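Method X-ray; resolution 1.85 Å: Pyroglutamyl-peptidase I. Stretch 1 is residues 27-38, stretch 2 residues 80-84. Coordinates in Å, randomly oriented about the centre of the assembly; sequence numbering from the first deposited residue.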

ATOM      1  N   GLY D  27      17.793  -1.300 -14.490  1.00 29.41           N
ATOM      2  CA  GLY D  27      18.814  -1.617 -13.522  1.00 29.28           C
ATOM      3  C   GLY D  27      18.769  -3.026 -12.974  1.00 35.64           C
ATOM      4  O   GLY D  27      19.665  -3.402 -12.205  1.00 43.94           O
ATOM      5  N   GLU D  28      17.758  -3.815 -13.321  1.00 27.72           N
ATOM      6  CA  GLU D  28      17.723  -5.205 -12.887  1.00 29.42           C
ATOM      7  C   GLU D  28      18.692  -6.046 -13.712  1.00 29.60           C
ATOM      8  O   GLU D  28      18.965  -5.750 -14.876  1.00 35.56           O
ATOM      9  CB  GLU D  28      16.301  -5.767 -13.003  1.00 25.10           C
ATOM     10  CG  GLU D  28      15.263  -5.031 -12.140  1.00 27.89           C
ATOM     11  CD  GLU D  28      15.465  -5.255 -10.637  1.00 28.62           C
ATOM     12  OE1 GLU D  28      15.996  -6.327 -10.247  1.00 25.71           O
ATOM     13  OE2 GLU D  28      15.096  -4.352  -9.844  1.00 29.30           O
ATOM     14  N   LYS D  29      19.210  -7.113 -13.105  1.00 25.64           N
ATOM     15  CA  LYS D  29      20.048  -8.055 -13.837  1.00 30.76           C
ATOM     16  C   LYS D  29      19.267  -9.254 -14.350  1.00 28.76           C
ATOM     17  O   LYS D  29      19.814 -10.062 -15.103  1.00 28.42           O
ATOM     18  CB  LYS D  29      21.218  -8.527 -12.964  1.00 44.53           C
ATOM     19  CG  LYS D  29      20.920  -8.552 -11.471  1.00 45.72           C
ATOM     20  CD  LYS D  29      22.161  -8.897 -10.644  1.00 58.57           C
ATOM     21  CE  LYS D  29      22.477 -10.386 -10.705  1.00 54.11           C
ATOM     22  NZ  LYS D  29      23.281 -10.845  -9.533  1.00 59.40           N
ATOM     23  N   VAL D  30      18.013  -9.409 -13.935  1.00 24.35           N
ATOM     24  CA  VAL D  30      17.173 -10.506 -14.383  1.00 17.36           C
ATOM     25  C   VAL D  30      15.771  -9.957 -14.646  1.00 19.49           C
ATOM     26  O   VAL D  30      15.412  -8.863 -14.209  1.00 22.34           O
ATOM     27  CB  VAL D  30      17.127 -11.657 -13.346  1.00 28.19           C
ATOM     28  CG1 VAL D  30      16.260 -11.281 -12.155  1.00 20.80           C
ATOM     29  CG2 VAL D  30      16.614 -12.910 -13.970  1.00 36.46           C
ATOM     30  N   ASN D  31      14.995 -10.729 -15.379  1.00 19.83           N
ATOM     31  CA  ASN D  31      13.589 -10.431 -15.619  1.00 23.12           C
ATOM     32  C   ASN D  31      12.813 -11.732 -15.470  1.00 23.32           C
ATOM     33  O   ASN D  31      13.107 -12.711 -16.171  1.00 20.97           O
ATOM     34  CB  ASN D  31      13.393  -9.818 -17.009  1.00 21.48           C
ATOM     35  CG  ASN D  31      11.970  -9.304 -17.235  1.00 24.37           C
ATOM     36  OD1 ASN D  31      10.991  -9.933 -16.808  1.00 19.73           O
ATOM     37  ND2 ASN D  31      11.851  -8.180 -17.948  1.00 20.46           N
ATOM     38  N   PRO D  32      11.828 -11.795 -14.559  1.00 21.74           N
ATOM     39  CA  PRO D  32      11.089 -13.057 -14.386  1.00 16.24           C
ATOM     40  C   PRO D  32      10.443 -13.573 -15.663  1.00 20.32           C
ATOM     41  O   PRO D  32      10.335 -14.793 -15.834  1.00 17.89           O
ATOM     42  CB  PRO D  32      10.030 -12.705 -13.320  1.00 18.27           C
ATOM     43  CG  PRO D  32       9.869 -11.216 -13.426  1.00 17.96           C
ATOM     44  CD  PRO D  32      11.256 -10.704 -13.745  1.00 19.50           C
ATOM     45  N   SER D  33       9.948 -12.692 -16.536  1.00 19.75           N
ATOM     46  CA  SER D  33       9.375 -13.169 -17.796  1.00 19.32           C
ATOM     47  C   SER D  33      10.414 -13.924 -18.629  1.00 18.23           C
ATOM     48  O   SER D  33      10.121 -14.993 -19.171  1.00 18.02           O
ATOM     49  CB  SER D  33       8.744 -12.021 -18.587  1.00 15.62           C
ATOM     50  OG  SER D  33       9.670 -11.015 -18.941  1.00 17.18           O
ATOM     51  N   MET D  34      11.620 -13.370 -18.758  1.00 19.55           N
ATOM     52  CA  MET D  34      12.673 -14.054 -19.517  1.00 24.84           C
ATOM     53  C   MET D  34      13.023 -15.402 -18.884  1.00 26.75           C
ATOM     54  O   MET D  34      13.128 -16.419 -19.582  1.00 24.35           O
ATOM     55  CB  MET D  34      13.909 -13.148 -19.600  1.00 23.53           C
ATOM     56  CG  MET D  34      15.132 -13.676 -20.433  1.00 16.88           C
ATOM     57  SD  MET D  34      16.358 -12.354 -20.502  1.00 31.01           S
ATOM     58  CE  MET D  34      17.774 -13.272 -21.118  1.00 47.71           C
ATOM     59  N   ARG D  35      13.163 -15.445 -17.552  1.00 20.14           N
ATOM     60  CA  ARG D  35      13.527 -16.707 -16.902  1.00 24.72           C
ATOM     61  C   ARG D  35      12.464 -17.782 -17.096  1.00 28.15           C
ATOM     62  O   ARG D  35      12.801 -18.945 -17.343  1.00 27.53           O
ATOM     63  CB  ARG D  35      13.768 -16.501 -15.409  1.00 26.30           C
ATOM     64  CG  ARG D  35      14.882 -15.550 -15.103  1.00 39.06           C
ATOM     65  CD  ARG D  35      16.217 -16.262 -15.080  1.00 47.94           C
ATOM     66  NE  ARG D  35      16.223 -17.375 -14.140  1.00 46.37           N
ATOM     67  CZ  ARG D  35      16.647 -17.283 -12.885  1.00 65.75           C
ATOM     68  NH1 ARG D  35      16.623 -18.351 -12.096  1.00 73.28           N
ATOM     69  NH2 ARG D  35      17.091 -16.122 -12.416  1.00 55.08           N
ATOM     70  N   ILE D  36      11.177 -17.425 -16.980  1.00 28.25           N
ATOM     71  CA  ILE D  36      10.111 -18.413 -17.173  1.00 19.83           C
ATOM     72  C   ILE D  36      10.116 -18.935 -18.603  1.00 24.90           C
ATOM     73  O   ILE D  36       9.893 -20.129 -18.851  1.00 21.01           O
ATOM     74  CB  ILE D  36       8.729 -17.825 -16.826  1.00 20.76           C
ATOM     75  CG1 ILE D  36       8.610 -17.469 -15.347  1.00 20.29           C
ATOM     76  CG2 ILE D  36       7.600 -18.806 -17.219  1.00 19.57           C
ATOM     77  CD1 ILE D  36       7.261 -16.795 -15.038  1.00 19.95           C
ATOM     78  N   VAL D  37      10.300 -18.033 -19.571  1.00 19.43           N
ATOM     79  CA  VAL D  37      10.299 -18.450 -20.967  1.00 22.53           C
ATOM     80  C   VAL D  37      11.444 -19.436 -21.212  1.00 31.61           C
ATOM     81  O   VAL D  37      11.253 -20.488 -21.838  1.00 25.31           O
ATOM     82  CB  VAL D  37      10.393 -17.223 -21.893  1.00 24.14           C
ATOM     83  CG1 VAL D  37      10.708 -17.672 -23.333  1.00 27.51           C
ATOM     84  CG2 VAL D  37       9.084 -16.417 -21.878  1.00 21.08           C
ATOM     85  N   LYS D  38      12.629 -19.125 -20.679  1.00 29.45           N
ATOM     86  CA  LYS D  38      13.768 -20.039 -20.793  1.00 30.49           C
ATOM     87  C   LYS D  38      13.459 -21.365 -20.121  1.00 30.01           C
ATOM     88  O   LYS D  38      13.786 -22.431 -20.653  1.00 39.84           O
ATOM     89  CB  LYS D  38      15.026 -19.418 -20.172  1.00 34.89           C
ATOM     90  CG  LYS D  38      15.569 -18.185 -20.895  1.00 40.31           C
ATOM     91  CD  LYS D  38      16.862 -17.675 -20.217  1.00 63.02           C
ATOM     92  CE  LYS D  38      16.710 -17.555 -18.686  1.00 58.84           C
ATOM     93  NZ  LYS D  38      17.818 -16.802 -18.020  1.00 66.46           N
ATOM     94  N   HIS D  80       1.793 -13.182 -23.594  1.00 14.21           N
ATOM     95  CA  HIS D  80       2.885 -12.268 -23.326  1.00 13.82           C
ATOM     96  C   HIS D  80       3.127 -12.194 -21.824  1.00 19.37           C
ATOM     97  O   HIS D  80       2.191 -11.942 -21.052  1.00 17.04           O
ATOM     98  CB  HIS D  80       2.578 -10.868 -23.853  1.00 15.05           C
ATOM     99  CG  HIS D  80       2.418 -10.793 -25.334  1.00 22.48           C
ATOM    100  ND1 HIS D  80       3.427 -11.133 -26.216  1.00 20.42           N
ATOM    101  CD2 HIS D  80       1.370 -10.394 -26.091  1.00 21.84           C
ATOM    102  CE1 HIS D  80       2.997 -10.951 -27.454  1.00 24.59           C
ATOM    103  NE2 HIS D  80       1.753 -10.503 -27.405  1.00 25.99           N
ATOM    104  N   LEU D  81       4.379 -12.392 -21.420  1.00 14.42           N
ATOM    105  CA  LEU D  81       4.778 -12.266 -20.025  1.00 18.38           C
ATOM    106  C   LEU D  81       5.602 -11.010 -19.823  1.00 22.13           C
ATOM    107  O   LEU D  81       6.405 -10.633 -20.681  1.00 18.91           O
ATOM    108  CB  LEU D  81       5.591 -13.475 -19.550  1.00 14.73           C
ATOM    109  CG  LEU D  81       5.005 -14.864 -19.783  1.00 13.76           C
ATOM    110  CD1 LEU D  81       5.950 -15.933 -19.192  1.00 15.32           C
ATOM    111  CD2 LEU D  81       3.572 -14.997 -19.221  1.00 20.14           C
ATOM    112  N   GLY D  82       5.430 -10.379 -18.666  1.00 11.78           N
ATOM    113  CA  GLY D  82       6.225  -9.215 -18.346  1.00 13.03           C
ATOM    114  C   GLY D  82       6.370  -9.059 -16.848  1.00 17.41           C
ATOM    115  O   GLY D  82       5.605  -9.634 -16.065  1.00 18.87           O
ATOM    116  N   GLN D  83       7.372  -8.272 -16.462  1.00 17.99           N
ATOM    117  CA  GLN D  83       7.647  -7.981 -15.059  1.00 19.20           C
ATOM    118  C   GLN D  83       6.774  -6.819 -14.587  1.00 16.81           C
ATOM    119  O   GLN D  83       6.692  -5.788 -15.253  1.00 16.15           O
ATOM    120  CB  GLN D  83       9.130  -7.649 -14.882  1.00 19.93           C
ATOM    121  CG  GLN D  83       9.516  -7.180 -13.501  1.00 17.37           C
ATOM    122  CD  GLN D  83      10.924  -6.631 -13.472  1.00 26.50           C
ATOM    123  OE1 GLN D  83      11.902  -7.388 -13.529  1.00 23.79           O
ATOM    124  NE2 GLN D  83      11.041  -5.315 -13.403  1.00 16.11           N
ATOM    125  N   ALA D  84       6.102  -6.994 -13.450  1.00 14.16           N
ATOM    126  CA  ALA D  84       5.354  -5.907 -12.813  1.00 19.55           C
ATOM    127  C   ALA D  84       5.877  -5.775 -11.394  1.00 16.01           C
ATOM    128  O   ALA D  84       5.242  -6.263 -10.454  1.00 16.70           O
ATOM    129  CB  ALA D  84       3.820  -6.165 -12.826  1.00 20.84           C
TER
HETATM  130  O   HOH W   1      14.057  -6.810 -15.331  1.00 17.57           O
HETATM  131  O   HOH W   2       9.076  -6.902 -18.505  1.00 21.02           O

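No direct hydrogen bond joins these two stretches, although polar atoms crowd the middle of their contact; the polar links that do exist run through two water molecules. Water 1 donates to the backbone oxygen of Val30 (water O to Val30 O, 2.7 Å) and to the side-chain oxygen of Gln83 (water O to Gln83 OE1, 2.9 Å). Those two oxygens lie 3.9 Å apart, Val30 O to Gln83 OE1, and since both are acceptors they could not bond to each other; the water supplies the hydrogens both need. Water 2 does the reverse, accepting from two donors: Asn31 ND2 at 3.1 Å and the backbone Gln83 N at 3.0 Å from its oxygen.

Gln83 has the largest covered area in the contact. With chi1 and chi2 both t, its chain extends from the strand along the loop that leads into the helix. Its CB packs 3.5 Å from Asn31 OD1, and its OE1 lies 3.4 Å from Pro32 CD. A glutamine suits this place because its aliphatic part tolerates close packing while its amide oxygen can still accept from water.

Asn31 serves both the helix and the contact. As the N-cap residue it accepts from the backbone amide of Ser33 (Ser33 N to Asn31 OD1, 3.0 Å), an amide that the first turn of a helix leaves without a backbone acceptor. Ser33 OG also donates to Asn31 OD1, at 2.7 Å. One oxygen thus takes two hydrogens, while the amide nitrogen of the same side chain is free to engage water 2. Pro32, first in the helix, fits well because proline has no amide hydrogen to satisfy there and its phi of -57° is already helical.

The backbones come closest where Ser33 faces Gly82, their CA atoms 5.1 Å apart. Ser33 points toward the strand, and its small side chain allows this approach: its CB lies 3.4 Å from Leu81 O and 3.7 Å from Gly82 N. Gly82 presents no side chain, and a CB there would point away from the helix.

Farther along the helix the contact becomes apolar. Helix and strand run at 138° between their N-to-C directions, so Leu81, which precedes Gly82, meets residues that follow Ser33. Its CD1 packs 3.9 Å from Ile36 CG2 and 4.2 Å from Val37 CG2. All three are buried and point toward the opposing stretch, and their branched hydrocarbon side chains suit a place where packing, rather than polar bonding, makes the contact.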